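Local coordinates for putative hydrolase (Agrobacterium vitis, PDB 3LLC), which probably acts as a serine esterase of the alpha/beta hydrolase fold, perhaps removing fatty acyl groups from protein cysteines, at residues Ile143-Asp148 and Leu226-His231. Numbering follows the deposited sequence.
Sequences IAPAPD and LKLVEH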
loop_
_atom_site.group_PDB
_atom_site.type_symbol
_atom_site.label_atom_id
_atom_site.label_comp_id
_atom_site.label_asym_id
_atom_site.label_seq_id
_atom_site.Cartn_x
_atom_site.Cartn_y
_atom_site.Cartn_z
ATOM N N ILE A 143 -3.069 -0.455 -7.324
ATOM C CA ILE A 143 -4.362 0.163 -7.632
ATOM C C ILE A 143 -4.235 1.654 -7.290
ATOM O O ILE A 143 -4.039 1.987 -6.133
ATOM C CB ILE A 143 -5.481 -0.488 -6.799
ATOM C CG1 ILE A 143 -5.535 -2.014 -7.081
ATOM C CG2 ILE A 143 -6.861 0.200 -7.061
ATOM C CD1 ILE A 143 -5.621 -2.852 -5.906
ATOM N N ALA A 144 -4.319 2.524 -8.299
ATOM C CA ALA A 144 -4.121 3.979 -8.150
ATOM C C ALA A 144 -2.926 4.293 -7.255
ATOM O O ALA A 144 -3.024 5.054 -6.301
ATOM C CB ALA A 144 -5.437 4.656 -7.603
ATOM N N PRO A 145 -1.750 3.701 -7.562
ATOM C CA PRO A 145 -0.644 3.842 -6.632
ATOM C C PRO A 145 -0.140 5.279 -6.480
ATOM O O PRO A 145 -0.129 6.038 -7.452
ATOM C CB PRO A 145 0.450 2.962 -7.260
ATOM C CG PRO A 145 0.123 3.015 -8.721
ATOM C CD PRO A 145 -1.377 2.942 -8.762
ATOM N N ALA A 146 0.334 5.615 -5.273
ATOM C CA ALA A 146 0.717 6.992 -4.941
ATOM C C ALA A 146 2.165 7.097 -4.447
ATOM O O ALA A 146 2.446 7.728 -3.407
ATOM C CB ALA A 146 -0.288 7.580 -3.868
ATOM N N PRO A 147 3.126 6.553 -5.229
ATOM C CA PRO A 147 4.539 6.758 -4.834
ATOM C C PRO A 147 4.895 8.231 -4.759
ATOM O O PRO A 147 4.455 9.018 -5.592
ATOM C CB PRO A 147 5.328 6.069 -5.988
ATOM C CG PRO A 147 4.383 6.117 -7.178
ATOM C CD PRO A 147 2.999 5.889 -6.529
ATOM N N ASP A 148 5.740 8.594 -3.781
ATOM C CA ASP A 148 6.305 9.930 -3.656
ATOM C C ASP A 148 5.213 11.010 -3.623
ATOM O O ASP A 148 5.445 12.124 -4.075
ATOM C CB ASP A 148 7.285 10.229 -4.792
ATOM C CG ASP A 148 8.375 9.132 -4.938
ATOM O OD1 ASP A 148 8.496 8.309 -3.979
ATOM O OD2 ASP A 148 9.086 9.139 -5.983
ATOM N N LEU A 226 1.691 6.823 -15.468
ATOM C CA LEU A 226 2.605 6.862 -16.621
ATOM C C LEU A 226 4.027 7.207 -16.161
ATOM O O LEU A 226 4.991 6.622 -16.655
ATOM C CB LEU A 226 2.106 7.847 -17.695
ATOM C CG LEU A 226 0.879 7.354 -18.498
ATOM C CD1 LEU A 226 0.249 8.537 -19.301
ATOM C CD2 LEU A 226 1.231 6.180 -19.444
ATOM N N LYS A 227 4.159 8.140 -15.209
ATOM C CA LYS A 227 5.475 8.456 -14.611
ATOM C C LYS A 227 6.089 7.212 -13.907
ATOM O O LYS A 227 7.279 6.885 -14.107
ATOM C CB LYS A 227 5.354 9.611 -13.601
ATOM C CG LYS A 227 6.701 10.053 -13.003
ATOM C CD LYS A 227 6.532 11.243 -11.988
ATOM C CE LYS A 227 7.863 11.705 -11.405
ATOM N NZ LYS A 227 7.714 12.971 -10.637
ATOM N N LEU A 228 5.287 6.499 -13.128
ATOM C CA LEU A 228 5.773 5.257 -12.479
ATOM C C LEU A 228 6.272 4.214 -13.507
ATOM O O LEU A 228 7.330 3.602 -13.313
ATOM C CB LEU A 228 4.694 4.651 -11.573
ATOM C CG LEU A 228 4.999 3.290 -10.921
ATOM C CD1 LEU A 228 6.323 3.363 -10.101
ATOM C CD2 LEU A 228 3.796 2.763 -10.060
ATOM N N VAL A 229 5.550 4.048 -14.621
ATOM C CA VAL A 229 5.981 3.106 -15.654
ATOM C C VAL A 229 7.376 3.496 -16.216
ATOM O O VAL A 229 8.204 2.626 -16.467
ATOM C CB VAL A 229 4.927 2.949 -16.800
ATOM C CG1 VAL A 229 5.523 2.192 -18.071
ATOM C CG2 VAL A 229 3.637 2.272 -16.257
ATOM N N GLU A 230 7.648 4.797 -16.359
ATOM C CA GLU A 230 8.970 5.284 -16.813
ATOM C C GLU A 230 10.100 4.954 -15.821
ATOM O O GLU A 230 11.249 4.999 -16.199
ATOM C CB GLU A 230 8.954 6.808 -17.058
ATOM C CG GLU A 230 7.967 7.196 -18.175
ATOM C CD GLU A 230 7.685 8.702 -18.336
ATOM O OE1 GLU A 230 8.165 9.532 -17.525
ATOM O OE2 GLU A 230 6.939 9.040 -19.298
ATOM N N HIS A 231 9.767 4.637 -14.574
ATOM C CA HIS A 231 10.756 4.295 -13.534
ATOM C C HIS A 231 10.810 2.772 -13.218
ATOM O O HIS A 231 11.503 2.349 -12.293
ATOM C CB HIS A 231 10.512 5.132 -12.281
ATOM C CG HIS A 231 10.872 6.573 -12.465
ATOM N ND1 HIS A 231 9.982 7.497 -12.987
ATOM C CD2 HIS A 231 12.053 7.226 -12.323
ATOM C CE1 HIS A 231 10.598 8.668 -13.111
ATOM N NE2 HIS A 231 11.863 8.521 -12.752
#
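P147 and L228 bring the two backbones to their closest approach, their CA atoms 7.9 Å apart, where the irregular loop 143-148 faces the C-terminal part of helix 222-230. The main chains are too far apart to bond, and between these two segments only side chains meet; H224, earlier in the helix, is hydrogen-bonded through NE2 to P147 O. L228 reaches across with CG anti to its backbone N (chi1 175°), and its two methyls divide the work: CD2 lies 3.9 Å from CG of P145, whereas CD1 comes to a looser 4.5 Å from CG of P147. A forked leucine suits this place, since one residue can meet two prolines spaced two apart, both of which point CB toward the helix, so that CG of each ring meets a leucine methyl. Proline in turn offers a compact apolar surface and stiffens a loop that has no regular structure. In the alpha/beta hydrolase fold this loop leaves the C-terminal end of strand 136-143, close to the nucleophile elbow and a probable S114-H247-D217 triad; A144 packs on D217 and H247. I211 of the neighbouring strand and L121 of helix 115-128 extend the apolar cluster around L228. Beside the contact, K227 NZ forms a salt bridge with D152 OD2 in helix 149-154. H231 ND1 donates a nearly straight 3.0 Å hydrogen bond to K227 O, which lies close to the imidazole plane at the ring edge.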